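Local coordinates for protein geranyltranstransferase (Legionella pneumophila subsp. pneumophila, PDB 3LOM) that probably condenses isopentenyl diphosphate with allylic diphosphates in a magnesium-dependent reaction, making farnesyl diphosphate and perhaps longer prenyl diphosphates, at residues Q149-A154 with F197-A202; D14-R19 with A61-D66; Q227-Y232 with V272-A277; R39-Y44 with I117-G122. All blocks are in the same frame, centred on the assembly; numbering follows the deposited sequence.

All four contacts join helices of one all-alpha chain, pairing eight different helices with none used twice; helix 113-135 of interaction 4 is next along the chain to helix 141-155 of interaction 1. Interactions 3 and 4 are buried, interactions 1 and 2 partly buried. Interactions 1 and 4 are apolar, and the second subunit touches residues of both. Interaction 3 pairs a hydrogen bond with a sulfur-aromatic contact. Interaction 2 buries the least surface and rests on one tyrosine-aspartate bond. Interactions 1 and 2 meet directly, V200 touching A61; the centres of the two contacts are about 17 Å apart. Interactions 3 and 4 lie on opposite sides of the chain's centre.

Interaction 1: residues Q149-A154 with F197-A202; sequences QVLVNA and FEMVLA
V150 meets helix 178-201 at two places. Its CG1 methyl lies 3.6 Å from E198 CB, the two side chains crossing at about a right angle, while its CB sits 3.8 Å from M199 CG. CG1 is anti to the backbone N (chi1 176°), which leaves it beside the carbonyl carbon and in touch with both E198 and M199. L151 extends the same contact: its CB is 3.8 Å from M199 SD, and its CD1 is 4.2 Å from M199 CE. The bend of the M199 chain at its last torsion (chi3 -63°) keeps CE alongside this leucine. The axes of segments 149-154 and 197-201 come within 9.5 Å and run nearly antiparallel, 157° apart, on neighbouring helices of the all-helical isoprenoid synthase fold. The backbones come nearest at V150 and M199, whose CA atoms are 6.2 Å apart. Beyond this first shell, M199 packs on I75 and L79 of helix 69-91, and L151 reaches T82 of that helix and L131 of helix 113-135. E198 gives only its aliphatic root to the contact; its carboxylate forms a salt bridge with R216. V152 and N153, on another side of helix 141-155, pack on E129 of the second subunit.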
loop_
_atom_site.group_PDB
_atom_site.type_symbol
_atom_site.label_atom_id
_atom_site.label_comp_id
_atom_site.label_asym_id
_atom_site.label_seq_id
_atom_site.Cartn_x
_atom_site.Cartn_y
_atom_site.Cartn_z
ATOM N N GLN A 149 -4.813 10.431 3.923
ATOM C CA GLN A 149 -3.508 11.014 4.264
ATOM C C GLN A 149 -3.017 10.542 5.625
ATOM O O GLN A 149 -1.873 10.111 5.755
ATOM C CB GLN A 149 -3.592 12.544 4.256
ATOM C CG GLN A 149 -2.263 13.263 4.063
ATOM C CD GLN A 149 -2.031 13.692 2.624
ATOM O OE1 GLN A 149 -1.256 13.068 1.897
ATOM N NE2 GLN A 149 -2.704 14.760 2.204
ATOM N N VAL A 150 -3.889 10.608 6.628
ATOM C CA VAL A 150 -3.562 10.157 7.984
ATOM C C VAL A 150 -3.035 8.707 8.044
ATOM O O VAL A 150 -2.007 8.451 8.676
ATOM C CB VAL A 150 -4.765 10.337 8.940
ATOM C CG1 VAL A 150 -4.456 9.768 10.319
ATOM C CG2 VAL A 150 -5.158 11.817 9.052
ATOM N N LEU A 151 -3.726 7.782 7.368
ATOM C CA LEU A 151 -3.372 6.358 7.383
ATOM C C LEU A 151 -2.060 6.088 6.661
ATOM O O LEU A 151 -1.211 5.342 7.141
ATOM C CB LEU A 151 -4.485 5.514 6.739
ATOM C CG LEU A 151 -4.353 3.983 6.737
ATOM C CD1 LEU A 151 -4.371 3.403 8.148
ATOM C CD2 LEU A 151 -5.471 3.368 5.918
ATOM N N VAL A 152 -1.920 6.709 5.502
ATOM C CA VAL A 152 -0.778 6.529 4.637
ATOM C C VAL A 152 0.516 7.209 5.180
ATOM O O VAL A 152 1.627 6.703 4.964
ATOM C CB VAL A 152 -1.200 6.923 3.194
ATOM C CG1 VAL A 152 -0.201 7.789 2.515
ATOM C CG2 VAL A 152 -1.485 5.662 2.374
ATOM N N ASN A 153 0.364 8.313 5.919
ATOM C CA ASN A 153 1.491 8.936 6.629
ATOM C C ASN A 153 1.937 8.069 7.801
ATOM O O ASN A 153 3.133 7.947 8.063
ATOM C CB ASN A 153 1.149 10.348 7.147
ATOM C CG ASN A 153 1.072 11.399 6.036
ATOM O OD1 ASN A 153 0.602 12.515 6.264
ATOM N ND2 ASN A 153 1.532 11.052 4.842
ATOM N N ALA A 154 0.978 7.463 8.499
ATOM C CA ALA A 154 1.296 6.673 9.688
ATOM C C ALA A 154 1.864 5.302 9.323
ATOM O O ALA A 154 2.645 4.726 10.085
ATOM C CB ALA A 154 0.070 6.522 10.587
ATOM N N PHE A 197 -7.848 7.786 16.099
ATOM C CA PHE A 197 -8.427 9.011 16.605
ATOM C C PHE A 197 -8.330 10.119 15.559
ATOM O O PHE A 197 -9.274 10.887 15.377
ATOM C CB PHE A 197 -7.747 9.385 17.922
ATOM C CG PHE A 197 -7.708 8.253 18.916
ATOM C CD1 PHE A 197 -8.767 8.042 19.788
ATOM C CD2 PHE A 197 -6.620 7.383 18.967
ATOM C CE1 PHE A 197 -8.741 6.988 20.698
ATOM C CE2 PHE A 197 -6.590 6.325 19.862
ATOM C CZ PHE A 197 -7.648 6.128 20.735
ATOM N N GLU A 198 -7.214 10.163 14.838
ATOM C CA GLU A 198 -6.987 11.213 13.837
ATOM C C GLU A 198 -7.856 11.093 12.583
ATOM O O GLU A 198 -8.296 12.112 12.043
ATOM C CB GLU A 198 -5.507 11.299 13.445
ATOM C CG GLU A 198 -4.567 11.766 14.553
ATOM C CD GLU A 198 -4.530 13.280 14.737
ATOM O OE1 GLU A 198 -5.125 14.025 13.924
ATOM O OE2 GLU A 198 -3.884 13.725 15.707
ATOM N N MET A 199 -8.092 9.863 12.115
ATOM C CA MET A 199 -8.999 9.638 10.974
ATOM C C MET A 199 -10.452 9.967 11.351
ATOM O O MET A 199 -11.200 10.502 10.533
ATOM C CB MET A 199 -8.880 8.211 10.420
ATOM C CG MET A 199 -7.699 7.995 9.469
ATOM S SD MET A 199 -7.496 6.307 8.836
ATOM C CE MET A 199 -7.197 5.525 10.338
ATOM N N VAL A 200 -10.820 9.656 12.596
ATOM C CA VAL A 200 -12.123 10.003 13.165
ATOM C C VAL A 200 -12.302 11.531 13.240
ATOM O O VAL A 200 -13.371 12.052 12.904
ATOM C CB VAL A 200 -12.336 9.283 14.545
ATOM C CG1 VAL A 200 -13.277 10.048 15.466
ATOM C CG2 VAL A 200 -12.856 7.863 14.335
ATOM N N LEU A 201 -11.239 12.237 13.635
ATOM C CA LEU A 201 -11.243 13.704 13.725
ATOM C C LEU A 201 -11.354 14.402 12.371
ATOM O O LEU A 201 -11.956 15.471 12.271
ATOM C CB LEU A 201 -10.004 14.210 14.469
ATOM C CG LEU A 201 -10.043 14.077 15.994
ATOM C CD1 LEU A 201 -8.644 14.211 16.571
ATOM C CD2 LEU A 201 -11.005 15.087 16.635
ATOM N N ALA A 202 -10.793 13.788 11.333
ATOM C CA ALA A 202 -10.831 14.364 9.990
ATOM C C ALA A 202 -12.198 14.209 9.303
ATOM O O ALA A 202 -12.388 14.681 8.179
ATOM C CB ALA A 202 -9.710 13.786 9.129
#

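Interaction 2: residues D14-R19 with A61-D66; sequences DKYTQR and AGDLID
Y16 reaches across from helix 5-28 to D63 near the end of helix 53-64, and its OH donates a hydrogen bond to D63 OD2 over 2.8 Å. The two side chains come from opposite directions, with ring and carboxylate planes 65° apart. The hydroxyl meets OD2 from above the carboxylate plane, 42° out of it, and the oxygen itself sits at the edge of the tyrosine ring, near its plane. The backbones stay well apart, 11.7 Å between the CA atoms of Y16 and D63, and the phenol, the aspartate side chain and the hydrogen bond together span it. Here the N-terminal helix of this prenyl synthase lies over the helical bundle, and its packed side is the buried tyrosine: the ring stacks with Y59 and also touches L60. Q69 of helix 69-91 lies against both Y16 and D63; beyond it the tyrosine is buried, whereas the aspartate sits at a looser, partly exposed edge. Just past D63, helix 53-64 ends in a Schellman motif, with D66 at positive phi as the C-prime residue and D66 N bonded to D63 O at 2.9 Å. The D66 carboxylate forms a salt bridge with K287.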
loop_
_atom_site.group_PDB
_atom_site.type_symbol
_atom_site.label_atom_id
_atom_site.label_comp_id
_atom_site.label_asym_id
_atom_site.label_seq_id
_atom_site.Cartn_x
_atom_site.Cartn_y
_atom_site.Cartn_z
ATOM N N ASP A 14 -18.507 -5.995 22.552
ATOM C CA ASP A 14 -18.810 -7.272 21.888
ATOM C C ASP A 14 -19.549 -7.078 20.566
ATOM O O ASP A 14 -19.256 -7.756 19.581
ATOM C CB ASP A 14 -19.640 -8.178 22.808
ATOM C CG ASP A 14 -18.908 -8.555 24.092
ATOM O OD1 ASP A 14 -17.683 -8.806 24.045
ATOM O OD2 ASP A 14 -19.570 -8.617 25.152
ATOM N N LYS A 15 -20.488 -6.133 20.561
ATOM C CA LYS A 15 -21.319 -5.825 19.400
ATOM C C LYS A 15 -20.526 -5.135 18.299
ATOM O O LYS A 15 -20.832 -5.301 17.117
ATOM C CB LYS A 15 -22.492 -4.928 19.813
ATOM C CG LYS A 15 -23.797 -5.193 19.074
ATOM C CD LYS A 15 -24.585 -6.324 19.728
ATOM C CE LYS A 15 -25.922 -6.544 19.040
ATOM N NZ LYS A 15 -26.704 -7.608 19.724
ATOM N N TYR A 16 -19.518 -4.357 18.693
ATOM C CA TYR A 16 -18.674 -3.636 17.738
ATOM C C TYR A 16 -17.739 -4.546 16.929
ATOM O O TYR A 16 -17.533 -4.300 15.744
ATOM C CB TYR A 16 -17.898 -2.501 18.423
ATOM C CG TYR A 16 -18.672 -1.194 18.540
ATOM C CD1 TYR A 16 -19.453 -0.723 17.481
ATOM C CD2 TYR A 16 -18.597 -0.414 19.695
ATOM C CE1 TYR A 16 -20.153 0.482 17.576
ATOM C CE2 TYR A 16 -19.295 0.792 19.799
ATOM C CZ TYR A 16 -20.070 1.232 18.739
ATOM O OH TYR A 16 -20.758 2.421 18.835
ATOM N N THR A 17 -17.192 -5.587 17.562
ATOM C CA THR A 17 -16.417 -6.624 16.853
ATOM C C THR A 17 -17.282 -7.340 15.805
ATOM O O THR A 17 -16.907 -7.413 14.625
ATOM C CB THR A 17 -15.825 -7.682 17.828
ATOM O OG1 THR A 17 -15.046 -7.030 18.836
ATOM C CG2 THR A 17 -14.945 -8.695 17.084
ATOM N N GLN A 18 -18.438 -7.842 16.251
ATOM C CA GLN A 18 -19.424 -8.509 15.389
ATOM C C GLN A 18 -19.805 -7.664 14.179
ATOM O O GLN A 18 -19.837 -8.175 13.057
ATOM C CB GLN A 18 -20.693 -8.859 16.176
ATOM C CG GLN A 18 -20.560 -10.031 17.141
ATOM C CD GLN A 18 -21.835 -10.269 17.947
ATOM O OE1 GLN A 18 -21.810 -10.269 19.178
ATOM N NE2 GLN A 18 -22.957 -10.464 17.251
ATOM N N ARG A 19 -20.075 -6.376 14.417
ATOM C CA ARG A 19 -20.399 -5.421 13.353
ATOM C C ARG A 19 -19.233 -5.263 12.374
ATOM O O ARG A 19 -19.433 -5.245 11.148
ATOM C CB ARG A 19 -20.808 -4.061 13.945
ATOM C CG ARG A 19 -20.899 -2.941 12.912
ATOM C CD ARG A 19 -21.557 -1.668 13.422
ATOM N NE ARG A 19 -21.844 -0.788 12.286
ATOM C CZ ARG A 19 -22.893 0.025 12.190
ATOM N NH1 ARG A 19 -23.786 0.094 13.170
ATOM N NH2 ARG A 19 -23.054 0.771 11.102
ATOM N N ALA A 61 -14.308 6.257 19.752
ATOM C CA ALA A 61 -13.904 7.645 19.543
ATOM C C ALA A 61 -14.857 8.350 18.592
ATOM O O ALA A 61 -15.103 9.550 18.729
ATOM C CB ALA A 61 -12.476 7.724 19.014
ATOM N N GLY A 62 -15.383 7.597 17.628
ATOM C CA GLY A 62 -16.349 8.120 16.664
ATOM C C GLY A 62 -17.691 8.468 17.285
ATOM O O GLY A 62 -18.355 9.407 16.849
ATOM N N ASP A 63 -18.078 7.698 18.301
ATOM C CA ASP A 63 -19.281 7.950 19.090
ATOM C C ASP A 63 -19.171 9.233 19.896
ATOM O O ASP A 63 -20.137 9.990 19.988
ATOM C CB ASP A 63 -19.555 6.784 20.042
ATOM C CG ASP A 63 -20.501 5.755 19.454
ATOM O OD1 ASP A 63 -20.806 5.827 18.242
ATOM O OD2 ASP A 63 -20.944 4.870 20.215
ATOM N N LEU A 64 -17.987 9.464 20.466
ATOM C CA LEU A 64 -17.717 10.627 21.314
ATOM C C LEU A 64 -17.949 11.953 20.602
ATOM O O LEU A 64 -18.452 12.900 21.207
ATOM C CB LEU A 64 -16.296 10.567 21.871
ATOM C CG LEU A 64 -16.048 9.533 22.972
ATOM C CD1 LEU A 64 -14.559 9.351 23.226
ATOM C CD2 LEU A 64 -16.764 9.924 24.243
ATOM N N ILE A 65 -17.602 12.009 19.320
ATOM C CA ILE A 65 -17.899 13.188 18.505
ATOM C C ILE A 65 -19.049 12.950 17.513
ATOM O O ILE A 65 -19.200 13.690 16.531
ATOM C CB ILE A 65 -16.629 13.777 17.810
ATOM C CG1 ILE A 65 -16.003 12.785 16.819
ATOM C CG2 ILE A 65 -15.619 14.227 18.862
ATOM C CD1 ILE A 65 -14.934 13.400 15.939
ATOM N N ASP A 66 -19.848 11.918 17.797
ATOM C CA ASP A 66 -21.117 11.629 17.103
ATOM C C ASP A 66 -21.056 11.573 15.566
ATOM O O ASP A 66 -21.941 12.098 14.882
ATOM C CB ASP A 66 -22.218 12.602 17.563
ATOM C CG ASP A 66 -22.436 12.573 19.064
ATOM O OD1 ASP A 66 -22.385 13.655 19.682
ATOM O OD2 ASP A 66 -22.652 11.477 19.628
#

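Interaction 3: residues Q227-Y232 with V272-A277; sequences QMQDDY and VHYQIA
Q229 and Y274 supply the polar half of this contact: Y274 OH donates to Q229 OE1 over 2.6 Å. The hydroxyl approaches at a C=O...donor angle of 114° and from above the amide's carbonyl plane, 37° out of it. Amide and ring planes stand 73° apart, and Q229 CD meets the tyrosine at its edge, in the ring plane, 3.5 Å from Y274 CE2. The other end of the amide is held too, because Q229 NE2 donates to the carbonyl of L298 on helix 289-303, so bonds at both ends fix its rotation. Helix 209-236 also carries, at D230 and D231, the start of the second aspartate-rich motif of prenyl synthases, which in relatives binds magnesium with the substrate diphosphate; the present contact packs another side of that helix against helix 263-279. The sulfur-aromatic half is M228 with H273. The methionine chain, extended beyond CG, brings CE to 3.6 Å and SD to 3.9 Å from H273 CD2, and the side chains cross at about a right angle. The sulfur lies 4.7 Å from the ring centroid, in an oblique approach. The imidazole is further placed by a hydrogen bond between its ND1 and ND1 of H221.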
loop_
_atom_site.group_PDB
_atom_site.type_symbol
_atom_site.label_atom_id
_atom_site.label_comp_id
_atom_site.label_asym_id
_atom_site.label_seq_id
_atom_site.Cartn_x
_atom_site.Cartn_y
_atom_site.Cartn_z
ATOM N N GLN A 227 2.500 -1.494 24.557
ATOM C CA GLN A 227 3.852 -1.999 24.356
ATOM C C GLN A 227 4.611 -2.219 25.662
ATOM O O GLN A 227 5.423 -3.145 25.763
ATOM C CB GLN A 227 4.622 -1.048 23.446
ATOM C CG GLN A 227 5.810 -1.682 22.795
ATOM C CD GLN A 227 5.456 -2.881 21.929
ATOM O OE1 GLN A 227 4.490 -2.851 21.160
ATOM N NE2 GLN A 227 6.241 -3.945 22.054
ATOM N N MET A 228 4.353 -1.355 26.646
ATOM C CA MET A 228 4.849 -1.553 28.009
ATOM C C MET A 228 4.285 -2.857 28.576
ATOM O O MET A 228 5.030 -3.679 29.111
ATOM C CB MET A 228 4.474 -0.371 28.913
ATOM C CG MET A 228 5.335 0.868 28.750
ATOM S SD MET A 228 4.770 2.250 29.767
ATOM C CE MET A 228 5.940 3.498 29.259
ATOM N N GLN A 229 2.972 -3.039 28.427
ATOM C CA GLN A 229 2.280 -4.255 28.866
ATOM C C GLN A 229 2.818 -5.515 28.200
ATOM O O GLN A 229 3.060 -6.511 28.878
ATOM C CB GLN A 229 0.769 -4.139 28.647
ATOM C CG GLN A 229 0.058 -3.307 29.709
ATOM C CD GLN A 229 -1.426 -3.152 29.444
ATOM O OE1 GLN A 229 -1.838 -2.706 28.374
ATOM N NE2 GLN A 229 -2.237 -3.510 30.427
ATOM N N ASP A 230 3.020 -5.450 26.883
ATOM C CA ASP A 230 3.547 -6.577 26.103
ATOM C C ASP A 230 4.928 -7.018 26.574
ATOM O O ASP A 230 5.177 -8.212 26.713
ATOM C CB ASP A 230 3.562 -6.251 24.604
ATOM C CG ASP A 230 2.162 -6.176 24.009
ATOM O OD1 ASP A 230 2.026 -5.730 22.848
ATOM O OD2 ASP A 230 1.196 -6.554 24.705
ATOM N N ASP A 231 5.804 -6.051 26.845
ATOM C CA ASP A 231 7.139 -6.329 27.387
ATOM C C ASP A 231 7.077 -6.846 28.826
ATOM O O ASP A 231 7.873 -7.705 29.217
ATOM C CB ASP A 231 8.027 -5.084 27.300
ATOM C CG ASP A 231 8.344 -4.685 25.862
ATOM O OD1 ASP A 231 7.994 -5.435 24.922
ATOM O OD2 ASP A 231 8.958 -3.615 25.670
ATOM N N TYR A 232 6.117 -6.328 29.593
ATOM C CA TYR A 232 5.870 -6.757 30.971
ATOM C C TYR A 232 5.348 -8.188 31.032
ATOM O O TYR A 232 5.746 -8.959 31.907
ATOM C CB TYR A 232 4.878 -5.806 31.655
ATOM C CG TYR A 232 4.516 -6.169 33.084
ATOM C CD1 TYR A 232 5.433 -6.003 34.123
ATOM C CD2 TYR A 232 3.248 -6.661 33.398
ATOM C CE1 TYR A 232 5.101 -6.333 35.435
ATOM C CE2 TYR A 232 2.907 -6.992 34.705
ATOM C CZ TYR A 232 3.835 -6.824 35.717
ATOM O OH TYR A 232 3.497 -7.149 37.009
ATOM N N VAL A 272 0.716 4.731 35.738
ATOM C CA VAL A 272 0.728 6.179 35.511
ATOM C C VAL A 272 0.191 6.515 34.122
ATOM O O VAL A 272 -0.641 7.412 33.985
ATOM C CB VAL A 272 2.140 6.825 35.715
ATOM C CG1 VAL A 272 2.067 8.337 35.573
ATOM C CG2 VAL A 272 2.707 6.491 37.078
ATOM N N HIS A 273 0.640 5.775 33.111
ATOM C CA HIS A 273 0.232 6.048 31.726
ATOM C C HIS A 273 -1.247 5.758 31.444
ATOM O O HIS A 273 -1.891 6.500 30.687
ATOM C CB HIS A 273 1.155 5.351 30.726
ATOM C CG HIS A 273 2.445 6.074 30.508
ATOM N ND1 HIS A 273 2.523 7.254 29.798
ATOM C CD2 HIS A 273 3.705 5.799 30.918
ATOM C CE1 HIS A 273 3.775 7.675 29.783
ATOM N NE2 HIS A 273 4.513 6.806 30.450
ATOM N N TYR A 274 -1.776 4.702 32.069
ATOM C CA TYR A 274 -3.214 4.407 32.026
ATOM C C TYR A 274 -4.038 5.459 32.755
ATOM O O TYR A 274 -5.113 5.829 32.289
ATOM C CB TYR A 274 -3.525 3.017 32.594
ATOM C CG TYR A 274 -3.618 1.936 31.539
ATOM C CD1 TYR A 274 -4.601 1.981 30.552
ATOM C CD2 TYR A 274 -2.724 0.865 31.529
ATOM C CE1 TYR A 274 -4.688 0.994 29.578
ATOM C CE2 TYR A 274 -2.802 -0.126 30.560
ATOM C CZ TYR A 274 -3.787 -0.055 29.588
ATOM O OH TYR A 274 -3.867 -1.027 28.622
ATOM N N GLN A 275 -3.519 5.931 33.891
ATOM C CA GLN A 275 -4.160 6.975 34.693
ATOM C C GLN A 275 -4.289 8.271 33.895
ATOM O O GLN A 275 -5.348 8.904 33.911
ATOM C CB GLN A 275 -3.374 7.207 35.990
ATOM C CG GLN A 275 -4.126 7.942 37.100
ATOM C CD GLN A 275 -3.962 9.457 37.049
ATOM O OE1 GLN A 275 -4.863 10.197 37.447
ATOM N NE2 GLN A 275 -2.812 9.922 36.559
ATOM N N ILE A 276 -3.215 8.642 33.192
ATOM C CA ILE A 276 -3.209 9.818 32.318
ATOM C C ILE A 276 -4.221 9.623 31.185
ATOM O O ILE A 276 -4.951 10.556 30.826
ATOM C CB ILE A 276 -1.769 10.140 31.771
ATOM C CG1 ILE A 276 -0.774 10.441 32.908
ATOM C CG2 ILE A 276 -1.779 11.294 30.759
ATOM C CD1 ILE A 276 -1.178 11.561 33.880
ATOM N N ALA A 277 -4.278 8.399 30.653
ATOM C CA ALA A 277 -5.243 8.041 29.608
ATOM C C ALA A 277 -6.702 8.158 30.082
ATOM O O ALA A 277 -7.532 8.740 29.375
ATOM C CB ALA A 277 -4.951 6.647 29.056
#

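Interaction 4: residues R39-Y44 with I117-G122; sequences RSALHY and ILVGDG
V119, A41 and L42 carry this contact, and V119 has the most surface buried by it. Its CG2 methyl does the touching, lying 3.7 Å from A41 CB, 3.9 Å from the backbone L42 N and, more loosely, 4.4 Å from L42 CG. One branch of the valine thus meets the A41 methyl and the backbone N of L42. The backbones come nearest at L42 and V119, 6.2 Å between CA atoms, and at this close approach A41 puts one methyl, CB, against V119 CG2. A41 also packs on T115 and F111, near the start of helix 113-135. The end of the L42 side chain comes nearer to helix 113-135 than its root, and meets M123. The arrangement packs helix 36-46 against helix 113-135, a helix of the dimer interface in this prenyl synthase: L42 touches I157 of the second subunit, and D121 bonds through its carboxylate to H89 of the second subunit. V119 itself also packs on I88 of helix 69-91. On another side of helix 36-46, H43 folds back on its own turn. H43 ND1 donates to R39 O at 2.6 Å, with an N-H...O angle of 161° and the oxygen in the ring plane, and H43 N reaches the same R39 O at 3.3 Å from the opposite face of its carbonyl plane, so two bonds from one residue grip that oxygen.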
loop_
_atom_site.group_PDB
_atom_site.type_symbol
_atom_site.label_atom_id
_atom_site.label_comp_id
_atom_site.label_asym_id
_atom_site.label_seq_id
_atom_site.Cartn_x
_atom_site.Cartn_y
_atom_site.Cartn_z
ATOM N N ARG A 39 -8.129 -14.666 -2.510
ATOM C CA ARG A 39 -9.370 -14.576 -1.707
ATOM C C ARG A 39 -9.428 -15.587 -0.564
ATOM O O ARG A 39 -9.972 -15.289 0.500
ATOM C CB ARG A 39 -10.664 -14.581 -2.549
ATOM C CG ARG A 39 -10.948 -15.827 -3.343
ATOM C CD ARG A 39 -10.970 -15.544 -4.830
ATOM N NE ARG A 39 -12.307 -15.616 -5.411
ATOM C CZ ARG A 39 -12.557 -15.916 -6.684
ATOM N NH1 ARG A 39 -11.563 -16.178 -7.524
ATOM N NH2 ARG A 39 -13.805 -15.957 -7.122
ATOM N N SER A 40 -8.819 -16.753 -0.759
ATOM C CA SER A 40 -8.711 -17.719 0.325
ATOM C C SER A 40 -7.797 -17.215 1.447
ATOM O O SER A 40 -8.154 -17.293 2.626
ATOM C CB SER A 40 -8.243 -19.081 -0.191
ATOM O OG SER A 40 -8.118 -20.002 0.882
ATOM N N ALA A 41 -6.625 -16.702 1.088
ATOM C CA ALA A 41 -5.670 -16.240 2.098
ATOM C C ALA A 41 -6.085 -14.950 2.787
ATOM O O ALA A 41 -5.898 -14.810 3.997
ATOM C CB ALA A 41 -4.289 -16.128 1.527
ATOM N N LEU A 42 -6.673 -14.027 2.027
ATOM C CA LEU A 42 -7.349 -12.855 2.607
ATOM C C LEU A 42 -8.295 -13.220 3.745
ATOM O O LEU A 42 -8.211 -12.657 4.832
ATOM C CB LEU A 42 -8.151 -12.108 1.537
ATOM C CG LEU A 42 -7.432 -11.080 0.668
ATOM C CD1 LEU A 42 -8.264 -10.769 -0.556
ATOM C CD2 LEU A 42 -7.192 -9.816 1.464
ATOM N N HIS A 43 -9.196 -14.165 3.478
ATOM C CA HIS A 43 -10.182 -14.603 4.457
ATOM C C HIS A 43 -9.552 -15.338 5.631
ATOM O O HIS A 43 -10.016 -15.207 6.757
ATOM C CB HIS A 43 -11.260 -15.459 3.782
ATOM C CG HIS A 43 -12.253 -14.659 3.001
ATOM N ND1 HIS A 43 -12.161 -14.470 1.639
ATOM C CD2 HIS A 43 -13.350 -13.972 3.400
ATOM C CE1 HIS A 43 -13.164 -13.712 1.231
ATOM N NE2 HIS A 43 -13.902 -13.397 2.281
ATOM N N TYR A 44 -8.494 -16.101 5.370
ATOM C CA TYR A 44 -7.764 -16.788 6.440
ATOM C C TYR A 44 -7.113 -15.799 7.407
ATOM O O TYR A 44 -7.174 -15.963 8.634
ATOM C CB TYR A 44 -6.697 -17.724 5.871
ATOM C CG TYR A 44 -5.916 -18.454 6.946
ATOM C CD1 TYR A 44 -6.459 -19.564 7.588
ATOM C CD2 TYR A 44 -4.638 -18.026 7.330
ATOM C CE1 TYR A 44 -5.763 -20.233 8.580
ATOM C CE2 TYR A 44 -3.930 -18.687 8.336
ATOM C CZ TYR A 44 -4.504 -19.793 8.952
ATOM O OH TYR A 44 -3.830 -20.471 9.935
ATOM N N ILE A 117 3.207 -12.607 1.234
ATOM C CA ILE A 117 3.734 -11.324 0.756
ATOM C C ILE A 117 2.658 -10.619 -0.059
ATOM O O ILE A 117 2.337 -9.459 0.210
ATOM C CB ILE A 117 5.027 -11.472 -0.093
ATOM C CG1 ILE A 117 6.143 -12.147 0.696
ATOM C CG2 ILE A 117 5.523 -10.107 -0.599
ATOM C CD1 ILE A 117 7.180 -12.860 -0.194
ATOM N N LEU A 118 2.093 -11.339 -1.029
ATOM C CA LEU A 118 1.124 -10.777 -1.961
ATOM C C LEU A 118 -0.184 -10.333 -1.309
ATOM O O LEU A 118 -0.726 -9.287 -1.657
ATOM C CB LEU A 118 0.830 -11.761 -3.095
ATOM C CG LEU A 118 1.926 -11.940 -4.150
ATOM C CD1 LEU A 118 1.632 -13.169 -4.975
ATOM C CD2 LEU A 118 2.104 -10.711 -5.040
ATOM N N VAL A 119 -0.679 -11.128 -0.369
ATOM C CA VAL A 119 -1.923 -10.816 0.324
ATOM C C VAL A 119 -1.733 -9.576 1.184
ATOM O O VAL A 119 -2.588 -8.674 1.167
ATOM C CB VAL A 119 -2.470 -12.052 1.105
ATOM C CG1 VAL A 119 -3.118 -11.683 2.428
ATOM C CG2 VAL A 119 -3.450 -12.798 0.232
ATOM N N GLY A 120 -0.601 -9.523 1.892
ATOM C CA GLY A 120 -0.160 -8.307 2.590
ATOM C C GLY A 120 -0.162 -7.108 1.651
ATOM O O GLY A 120 -0.821 -6.102 1.925
ATOM N N ASP A 121 0.527 -7.240 0.516
ATOM C CA ASP A 121 0.562 -6.188 -0.506
ATOM C C ASP A 121 -0.824 -5.739 -0.947
ATOM O O ASP A 121 -1.075 -4.545 -1.060
ATOM C CB ASP A 121 1.347 -6.654 -1.732
ATOM C CG ASP A 121 2.835 -6.674 -1.499
ATOM O OD1 ASP A 121 3.274 -6.299 -0.390
ATOM O OD2 ASP A 121 3.568 -7.065 -2.432
ATOM N N GLY A 122 -1.715 -6.701 -1.204
ATOM C CA GLY A 122 -3.088 -6.404 -1.618
ATOM C C GLY A 122 -3.954 -5.785 -0.536
ATOM O O GLY A 122 -4.789 -4.928 -0.834
#